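PDB 3NF2: putative polyprenyl synthetase, which probably joins isoprenyl diphosphate units into longer prenyl chains as a magnesium-dependent prenyltransferase of the FPP/GGPP synthase family. Local coordinates for residues A[159-162]-A[163-167]; A[174-177]-A[178-182]; A[248-251]-A[252-255]. All coordinates share one frame; numbering follows the deposited sequence.

Interaction 1. Residues A[159-162]-A[163-167]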
ATOM      1  N   GLN A 159       7.572  -1.027 -11.099  1.00 28.98           N
ATOM      2  CA  GLN A 159       8.606  -0.838 -10.095  1.00 34.95           C
ATOM      3  C   GLN A 159       9.418  -2.113  -9.805  1.00 36.71           C
ATOM      4  O   GLN A 159      10.637  -2.034  -9.631  1.00 39.43           O
ATOM      5  CB  GLN A 159       7.993  -0.251  -8.814  1.00 32.01           C
ATOM      6  CG  GLN A 159       9.004   0.103  -7.737  1.00 39.50           C
ATOM      7  CD  GLN A 159       9.996   1.169  -8.167  1.00 45.62           C
ATOM      8  OE1 GLN A 159       9.752   1.920  -9.116  1.00 42.69           O
ATOM      9  NE2 GLN A 159      11.124   1.244  -7.460  1.00 40.48           N
ATOM     10  N   ALA A 160       8.757  -3.274  -9.776  1.00 36.62           N
ATOM     11  CA  ALA A 160       9.457  -4.563  -9.656  1.00 36.93           C
ATOM     12  C   ALA A 160      10.403  -4.778 -10.825  1.00 44.01           C
ATOM     13  O   ALA A 160      11.548  -5.210 -10.641  1.00 44.14           O
ATOM     14  CB  ALA A 160       8.464  -5.735  -9.564  1.00 32.96           C
ATOM     15  N   GLN A 161       9.919  -4.464 -12.024  1.00 40.62           N
ATOM     16  CA  GLN A 161      10.740  -4.511 -13.224  1.00 40.05           C
ATOM     17  C   GLN A 161      11.937  -3.564 -13.097  1.00 39.28           C
ATOM     18  O   GLN A 161      13.069  -3.948 -13.400  1.00 39.38           O
ATOM     19  CB  GLN A 161       9.886  -4.213 -14.468  1.00 37.78           C
ATOM     20  CG  GLN A 161       9.007  -5.404 -14.863  1.00 33.29           C
ATOM     21  CD  GLN A 161       7.722  -5.050 -15.628  1.00 49.59           C
ATOM     22  OE1 GLN A 161       7.477  -3.898 -16.001  1.00 43.47           O
ATOM     23  NE2 GLN A 161       6.893  -6.067 -15.865  1.00 36.94           N
ATOM     24  N   ASP A 162      11.692  -2.351 -12.614  1.00 38.62           N
ATOM     25  CA  ASP A 162      12.765  -1.368 -12.432  1.00 45.88           C
ATOM     26  C   ASP A 162      13.873  -1.919 -11.530  1.00 48.16           C
ATOM     27  O   ASP A 162      15.034  -1.951 -11.929  1.00 53.05           O
ATOM     28  CB  ASP A 162      12.221  -0.053 -11.881  1.00 39.01           C
ATOM     29  CG  ASP A 162      13.235   1.066 -11.958  1.00 50.95           C
ATOM     30  OD1 ASP A 162      13.096   1.924 -12.850  1.00 54.99           O
ATOM     31  OD2 ASP A 162      14.183   1.089 -11.144  1.00 62.64           O
ATOM     32  N   ILE A 163      13.490  -2.380 -10.339  1.00 53.12           N
ATOM     33  CA  ILE A 163      14.403  -3.040  -9.401  1.00 54.54           C
ATOM     34  C   ILE A 163      15.111  -4.274 -10.014  1.00 53.60           C
ATOM     35  O   ILE A 163      16.317  -4.455  -9.846  1.00 50.20           O
ATOM     36  CB  ILE A 163      13.672  -3.405  -8.075  1.00 52.81           C
ATOM     37  CG1 ILE A 163      13.132  -2.141  -7.404  1.00 55.78           C
ATOM     38  CG2 ILE A 163      14.598  -4.154  -7.112  1.00 52.68           C
ATOM     39  CD1 ILE A 163      12.156  -2.404  -6.274  1.00 60.46           C
ATOM     40  N   SER A 164      14.356  -5.091 -10.744  1.00 48.27           N
ATOM     41  CA  SER A 164      14.873  -6.292 -11.397  1.00 53.56           C
ATOM     42  C   SER A 164      15.937  -6.013 -12.464  1.00 55.56           C
ATOM     43  O   SER A 164      16.767  -6.875 -12.742  1.00 56.66           O
ATOM     44  CB  SER A 164      13.719  -7.084 -12.018  1.00 54.80           C
ATOM     45  OG  SER A 164      14.153  -8.335 -12.498  1.00 65.54           O
ATOM     46  N   TYR A 165      15.914  -4.813 -13.047  1.00 56.53           N
ATOM     47  CA  TYR A 165      16.868  -4.441 -14.102  1.00 53.00           C
ATOM     48  C   TYR A 165      17.978  -3.496 -13.647  1.00 52.32           C
ATOM     49  O   TYR A 165      18.852  -3.150 -14.436  1.00 51.75           O
ATOM     50  CB  TYR A 165      16.165  -3.811 -15.322  1.00 49.64           C
ATOM     51  CG  TYR A 165      15.027  -4.616 -15.942  1.00 48.12           C
ATOM     52  CD1 TYR A 165      15.107  -5.999 -16.083  1.00 39.51           C
ATOM     53  CD2 TYR A 165      13.892  -3.973 -16.431  1.00 43.02           C
ATOM     54  CE1 TYR A 165      14.073  -6.730 -16.658  1.00 45.55           C
ATOM     55  CE2 TYR A 165      12.848  -4.687 -17.005  1.00 38.42           C
ATOM     56  CZ  TYR A 165      12.937  -6.063 -17.117  1.00 53.21           C
ATOM     57  OH  TYR A 165      11.893  -6.766 -17.696  1.00 43.00           O
ATOM     58  N   GLU A 166      17.962  -3.094 -12.381  1.00 57.91           N
ATOM     59  CA  GLU A 166      18.822  -1.998 -11.910  1.00 59.71           C
ATOM     60  C   GLU A 166      20.341  -2.241 -11.973  1.00 62.30           C
ATOM     61  O   GLU A 166      21.116  -1.281 -11.973  1.00 64.05           O
ATOM     62  CB  GLU A 166      18.389  -1.510 -10.514  1.00 60.07           C
ATOM     63  CG  GLU A 166      18.806  -2.396  -9.345  1.00 61.72           C
ATOM     64  CD  GLU A 166      18.102  -2.032  -8.036  1.00 66.59           C
ATOM     65  OE1 GLU A 166      18.355  -2.717  -7.017  1.00 61.56           O
ATOM     66  OE2 GLU A 166      17.300  -1.067  -8.019  1.00 71.97           O
ATOM     67  N   HIS A 167      20.760  -3.504 -12.042  1.00 59.96           N
ATOM     68  CA  HIS A 167      22.183  -3.828 -12.180  1.00 63.50           C
ATOM     69  C   HIS A 167      22.563  -4.345 -13.573  1.00 63.64           C
ATOM     70  O   HIS A 167      23.754  -4.528 -13.864  1.00 66.76           O
ATOM     71  CB  HIS A 167      22.635  -4.818 -11.094  1.00 68.56           C
ATOM     72  CG  HIS A 167      22.723  -4.213  -9.727  1.00 76.55           C
ATOM     73  ND1 HIS A 167      21.972  -4.665  -8.661  1.00 78.83           N
ATOM     74  CD2 HIS A 167      23.460  -3.177  -9.256  1.00 82.89           C
ATOM     75  CE1 HIS A 167      22.249  -3.940  -7.592  1.00 84.63           C
ATOM     76  NE2 HIS A 167      23.147  -3.030  -7.926  1.00 85.54           N
TER
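Gln159 opens this stretch of helix 139-165, in the all-alpha isoprenoid synthase fold, by meeting Ile163 one turn on through both backbone and side chain. Its carbonyl O takes a nearly straight bond from Ile163 N (3.0 Å, N-H...O 177°). The side chain leaves with CG anti to the backbone N (chi1 -175°) and then bends at chi2, which lays the amide across the isoleucine, with NE2 3.9 Å from Ile163 CG1. The same NE2 is hydrogen-bonded to Asp98 of helix 77-98, in the first DDxxD sequence motif, which binds magnesium in this family. Leu120 of the second subunit packs on Gln159, Ala160 and Ile163, placing this side of the turn at the dimer interface. Ala160 contributes its backbone, its O receiving Ser164 N at 2.8 Å. Gln161 meets the ring of Tyr165 with its carbonyl O over one face, 3.1 Å from Tyr165 CD2, and with Gln161 CB against Tyr165 CE2 at 3.9 Å. The amide beyond points to helix 173-198, where Asn182 bonds OE1. Asp162 OD1 is in a salt bridge with Lys183, near a bound sulfate, probably from the crystallisation liquor, which may mark an anion pocket. The carbonyl of Asp162 shares the amide of Tyr165 with that of Gln161. The bond from Tyr165 N to Gln161 O is weak, bent to 129°; Tyr165 N also bonds to Asp162 O at 3.2 Å, from well above the plane of that carbonyl.

Interaction 2. Residues A[174-177]-A[178-182]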
ATOM      1  N   GLU A 174      11.849  -4.407 -25.763  1.00 49.26           N
ATOM      2  CA  GLU A 174      10.602  -5.011 -25.293  1.00 51.97           C
ATOM      3  C   GLU A 174      10.417  -4.877 -23.777  1.00 49.82           C
ATOM      4  O   GLU A 174       9.328  -4.541 -23.307  1.00 47.96           O
ATOM      5  CB  GLU A 174      10.543  -6.480 -25.706  1.00 54.80           C
ATOM      6  CG  GLU A 174       9.167  -6.948 -26.170  1.00 74.51           C
ATOM      7  CD  GLU A 174       8.884  -6.604 -27.634  1.00 89.99           C
ATOM      8  OE1 GLU A 174       8.542  -5.433 -27.930  1.00 84.37           O
ATOM      9  OE2 GLU A 174       8.991  -7.517 -28.488  1.00 93.49           O
ATOM     10  N   GLU A 175      11.496  -5.100 -23.028  1.00 49.45           N
ATOM     11  CA  GLU A 175      11.479  -4.992 -21.571  1.00 46.61           C
ATOM     12  C   GLU A 175      11.212  -3.562 -21.118  1.00 46.80           C
ATOM     13  O   GLU A 175      10.518  -3.333 -20.121  1.00 45.72           O
ATOM     14  CB  GLU A 175      12.807  -5.469 -20.989  1.00 44.46           C
ATOM     15  CG  GLU A 175      12.964  -6.982 -20.934  1.00 49.35           C
ATOM     16  CD  GLU A 175      14.389  -7.425 -20.620  1.00 46.04           C
ATOM     17  OE1 GLU A 175      15.331  -6.610 -20.733  1.00 56.84           O
ATOM     18  OE2 GLU A 175      14.571  -8.603 -20.264  1.00 50.28           O
ATOM     19  N   CYS A 176      11.774  -2.607 -21.854  1.00 42.09           N
ATOM     20  CA  CYS A 176      11.591  -1.199 -21.550  1.00 42.71           C
ATOM     21  C   CYS A 176      10.146  -0.777 -21.822  1.00 44.70           C
ATOM     22  O   CYS A 176       9.561  -0.030 -21.039  1.00 44.72           O
ATOM     23  CB  CYS A 176      12.555  -0.358 -22.374  1.00 39.84           C
ATOM     24  SG  CYS A 176      12.671   1.350 -21.863  1.00 47.53           S
ATOM     25  N   LEU A 177       9.581  -1.286 -22.917  1.00 40.68           N
ATOM     26  CA  LEU A 177       8.228  -0.953 -23.335  1.00 41.88           C
ATOM     27  C   LEU A 177       7.208  -1.432 -22.333  1.00 40.41           C
ATOM     28  O   LEU A 177       6.336  -0.659 -21.930  1.00 39.22           O
ATOM     29  CB  LEU A 177       7.909  -1.533 -24.720  1.00 41.79           C
ATOM     30  CG  LEU A 177       8.494  -0.813 -25.941  1.00 49.01           C
ATOM     31  CD1 LEU A 177       8.134  -1.546 -27.238  1.00 38.80           C
ATOM     32  CD2 LEU A 177       8.057   0.646 -26.003  1.00 49.84           C
ATOM     33  N   GLU A 178       7.314  -2.693 -21.913  1.00 40.08           N
ATOM     34  CA  GLU A 178       6.355  -3.201 -20.938  1.00 47.28           C
ATOM     35  C   GLU A 178       6.515  -2.546 -19.563  1.00 44.54           C
ATOM     36  O   GLU A 178       5.524  -2.341 -18.868  1.00 46.50           O
ATOM     37  CB  GLU A 178       6.324  -4.740 -20.875  1.00 51.11           C
ATOM     38  CG  GLU A 178       7.473  -5.390 -20.148  1.00 61.78           C
ATOM     39  CD  GLU A 178       7.113  -6.749 -19.549  1.00 70.46           C
ATOM     40  OE1 GLU A 178       7.944  -7.678 -19.650  1.00 65.40           O
ATOM     41  OE2 GLU A 178       6.005  -6.892 -18.982  1.00 70.44           O
ATOM     42  N   MET A 179       7.746  -2.182 -19.198  1.00 40.79           N
ATOM     43  CA  MET A 179       7.995  -1.419 -17.973  1.00 42.67           C
ATOM     44  C   MET A 179       7.354  -0.033 -18.041  1.00 43.12           C
ATOM     45  O   MET A 179       6.690   0.409 -17.098  1.00 42.99           O
ATOM     46  CB  MET A 179       9.499  -1.295 -17.686  1.00 39.93           C
ATOM     47  CG  MET A 179       9.833  -0.469 -16.448  1.00 37.65           C
ATOM     48  SD  MET A 179      11.540  -0.697 -15.863  1.00 34.29           S
ATOM     49  CE  MET A 179      12.368   0.624 -16.748  1.00 44.33           C
ATOM     50  N   GLU A 180       7.549   0.647 -19.163  1.00 39.86           N
ATOM     51  CA  GLU A 180       7.007   1.993 -19.321  1.00 42.70           C
ATOM     52  C   GLU A 180       5.491   1.988 -19.414  1.00 39.57           C
ATOM     53  O   GLU A 180       4.849   2.924 -18.958  1.00 42.86           O
ATOM     54  CB  GLU A 180       7.663   2.718 -20.505  1.00 41.34           C
ATOM     55  CG  GLU A 180       9.083   3.174 -20.147  1.00 38.49           C
ATOM     56  CD  GLU A 180       9.725   4.040 -21.203  1.00 46.72           C
ATOM     57  OE1 GLU A 180      10.869   4.466 -20.975  1.00 43.22           O
ATOM     58  OE2 GLU A 180       9.093   4.311 -22.243  1.00 52.92           O
ATOM     59  N   GLY A 181       4.938   0.909 -19.969  1.00 42.31           N
ATOM     60  CA  GLY A 181       3.501   0.686 -20.004  1.00 40.08           C
ATOM     61  C   GLY A 181       2.947   0.496 -18.611  1.00 42.38           C
ATOM     62  O   GLY A 181       1.873   0.990 -18.293  1.00 46.20           O
ATOM     63  N   ASN A 182       3.650  -0.253 -17.793  1.00 43.27           N
ATOM     64  CA  ASN A 182       3.261  -0.400 -16.419  1.00 41.74           C
ATOM     65  C   ASN A 182       3.388   0.884 -15.626  1.00 40.83           C
ATOM     66  O   ASN A 182       2.512   1.256 -14.910  1.00 45.17           O
ATOM     67  CB  ASN A 182       4.080  -1.493 -15.756  1.00 37.95           C
ATOM     68  CG  ASN A 182       3.586  -2.867 -16.068  1.00 38.62           C
ATOM     69  OD1 ASN A 182       2.414  -3.089 -16.267  1.00 37.81           O
ATOM     70  ND2 ASN A 182       4.481  -3.794 -16.104  1.00 35.05           N
TER
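The carboxylate of Glu180 has the sulfur of Cys176 over one of its faces, displaced toward OE1, with SG 3.7 Å from Glu180 OE1 and 4.0 Å from Glu180 CD. Leu251 of helix 251-259 comes up beyond OE2, and Asp225, a like charge in the second aspartate-rich motif on helix 203-230, lies close to OE1. This is an i to i+4 pairing near the start of helix 173-198, one of the long helices of the isoprenoid synthase fold. The sulfur stands anti to its own backbone N (chi1 -168°), a rotation that swings it along the helix toward the glutamate. The extended chain of Glu180 in turn passes beside the carbonyl of Cys176, bringing Glu180 CG to 3.4 Å from Cys176 O, which also accepts Glu180 N at 2.8 Å. An alanine in place of Glu180 removes the carboxylate, and a gap would probably open between the Cys176 sulfur and Leu251. On another side of the helix Glu178 has CG in the crowded position between N and carbonyl carbon (chi1 76°), which folds its aliphatic part back over the preceding turn, CG lying 3.7 Å from Glu175 O. Glu175 turns away and is held by Arg168 through a salt bridge, leaving its backbone to the local contact. Regular backbone bonds join Glu178 to Glu174 and Met179 to Glu175. Gly181 has no side chain to add, and joins the preceding turn through its amide, Gly181 N to Leu177 O at 2.9 Å.

Interaction 3. Residues A[248-251]-A[252-255]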
ATOM      1  N   LYS A 248      19.584   6.458 -16.373  1.00 54.05           N
ATOM      2  CA  LYS A 248      18.366   5.766 -16.714  1.00 54.49           C
ATOM      3  C   LYS A 248      18.451   5.007 -18.001  1.00 54.92           C
ATOM      4  O   LYS A 248      19.073   5.416 -18.928  1.00 54.18           O
ATOM      5  CB  LYS A 248      17.199   6.732 -16.769  1.00 56.14           C
ATOM      6  CG  LYS A 248      16.592   7.005 -15.443  1.00 65.24           C
ATOM      7  CD  LYS A 248      15.615   8.158 -15.475  1.00 79.80           C
ATOM      8  CE  LYS A 248      15.098   8.475 -14.079  1.00 85.02           C
ATOM      9  NZ  LYS A 248      14.017   7.560 -13.635  1.00 85.98           N
ATOM     10  N   LYS A 249      17.828   3.863 -18.051  1.00 56.59           N
ATOM     11  CA  LYS A 249      17.718   3.174 -19.288  1.00 54.11           C
ATOM     12  C   LYS A 249      16.397   3.463 -19.950  1.00 51.90           C
ATOM     13  O   LYS A 249      15.529   2.636 -20.003  1.00 53.65           O
ATOM     14  CB  LYS A 249      17.968   1.707 -19.073  1.00 60.44           C
ATOM     15  CG  LYS A 249      19.384   1.457 -18.633  1.00 66.77           C
ATOM     16  CD  LYS A 249      19.980   0.226 -19.281  1.00 71.14           C
ATOM     17  CE  LYS A 249      21.467   0.332 -19.368  1.00 74.55           C
ATOM     18  NZ  LYS A 249      22.014   0.798 -18.109  1.00 75.64           N
ATOM     19  N   SER A 250      16.273   4.661 -20.473  1.00 53.07           N
ATOM     20  CA  SER A 250      15.084   5.114 -21.163  1.00 52.39           C
ATOM     21  C   SER A 250      15.098   4.599 -22.548  1.00 49.99           C
ATOM     22  O   SER A 250      16.065   4.053 -22.983  1.00 48.58           O
ATOM     23  CB  SER A 250      15.031   6.613 -21.189  1.00 53.89           C
ATOM     24  OG  SER A 250      16.307   7.111 -21.427  1.00 56.54           O
ATOM     25  N   LEU A 251      14.012   4.805 -23.245  1.00 46.52           N
ATOM     26  CA  LEU A 251      13.850   4.249 -24.551  1.00 46.18           C
ATOM     27  C   LEU A 251      14.928   4.670 -25.524  1.00 46.32           C
ATOM     28  O   LEU A 251      15.390   3.858 -26.262  1.00 46.77           O
ATOM     29  CB  LEU A 251      12.508   4.640 -25.100  1.00 43.90           C
ATOM     30  CG  LEU A 251      11.425   3.645 -24.775  1.00 50.17           C
ATOM     31  CD1 LEU A 251      10.125   4.136 -25.249  1.00 50.66           C
ATOM     32  CD2 LEU A 251      11.729   2.354 -25.384  1.00 37.35           C
ATOM     33  N   PRO A 252      15.346   5.915 -25.548  1.00 39.54           N
ATOM     34  CA  PRO A 252      16.426   6.209 -26.503  1.00 39.39           C
ATOM     35  C   PRO A 252      17.711   5.418 -26.218  1.00 43.61           C
ATOM     36  O   PRO A 252      18.319   4.873 -27.151  1.00 40.38           O
ATOM     37  CB  PRO A 252      16.682   7.712 -26.325  1.00 34.97           C
ATOM     38  CG  PRO A 252      15.547   8.247 -25.559  1.00 39.33           C
ATOM     39  CD  PRO A 252      14.896   7.123 -24.827  1.00 31.87           C
ATOM     40  N   VAL A 253      18.091   5.348 -24.941  1.00 46.44           N
ATOM     41  CA  VAL A 253      19.279   4.609 -24.493  1.00 45.38           C
ATOM     42  C   VAL A 253      19.190   3.160 -24.926  1.00 45.76           C
ATOM     43  O   VAL A 253      20.094   2.626 -25.571  1.00 48.36           O
ATOM     44  CB  VAL A 253      19.407   4.647 -22.959  1.00 44.66           C
ATOM     45  CG1 VAL A 253      20.645   3.885 -22.495  1.00 44.40           C
ATOM     46  CG2 VAL A 253      19.460   6.072 -22.473  1.00 44.08           C
ATOM     47  N   VAL A 254      18.069   2.543 -24.581  1.00 48.43           N
ATOM     48  CA  VAL A 254      17.819   1.140 -24.876  1.00 44.85           C
ATOM     49  C   VAL A 254      17.751   0.848 -26.377  1.00 46.16           C
ATOM     50  O   VAL A 254      18.368  -0.112 -26.855  1.00 48.89           O
ATOM     51  CB  VAL A 254      16.546   0.680 -24.155  1.00 44.66           C
ATOM     52  CG1 VAL A 254      16.169  -0.690 -24.583  1.00 51.66           C
ATOM     53  CG2 VAL A 254      16.764   0.711 -22.636  1.00 42.58           C
ATOM     54  N   ALA A 255      17.019   1.682 -27.120  1.00 44.25           N
ATOM     55  CA  ALA A 255      16.920   1.527 -28.579  1.00 44.18           C
ATOM     56  C   ALA A 255      18.291   1.645 -29.264  1.00 42.06           C
ATOM     57  O   ALA A 255      18.577   0.920 -30.209  1.00 43.39           O
ATOM     58  CB  ALA A 255      15.940   2.531 -29.165  1.00 41.70           C
TER
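Val253 reaches back against Ser250, its CG2 lying 3.5 Å from Ser250 OG. That methyl is anti to the carbonyl carbon, which turns it over the incoming loop to within 3.6 Å of Lys248 O. Val254 holds the same loop one residue further on: its amide meets Ser250 O at 3.0 Å, nearly along the C=O axis, and Val254 CG2 packs 3.9 Å from Lys249 CB. Here helix 251-259 begins, within the all-alpha prenyl synthase fold: Ser250 occupies the N-cap position, although its hydroxyl makes no capping bond, and Pro252 falls in the first turn, where its missing N-H costs no helical bond. Leu251 is the third mainstay. Its O accepts Ala255 N at 2.9 Å and its N donates to Asp225, while beyond CB the side chain turns toward helices 173-198 and 300-319. The proline ring carries CD on the peptide nitrogen that follows the leucine, which fixes Pro252 CD beside Leu251 CB at 3.5 Å; the ring also packs on Asp225, Ile229 and Trp230 of helix 203-230. Outside this turn, Lys248 NZ forms a salt bridge with a bound sulfate ion.

Interaction 3 is the most buried of the three and largely apolar, whereas interactions 1 and 2 are only partly buried and carry more polar side chains. Interactions 1 and 2 lie on successive helices, 139-165 and 173-198, which meet where Gln161 OE1 packs on Met179 CA and Tyr165 OH on Glu175 CG. Interaction 2 also touches interaction 3, Leu251 CD2 lying against Cys176 SG and Leu177 CD2, so helix 173-198 lies between the other two. Interactions 1 and 3 do not touch, their nearest atoms being about 6 Å apart, yet each has a side chain near bound sulfate. The second subunit reaches interaction 1 alone.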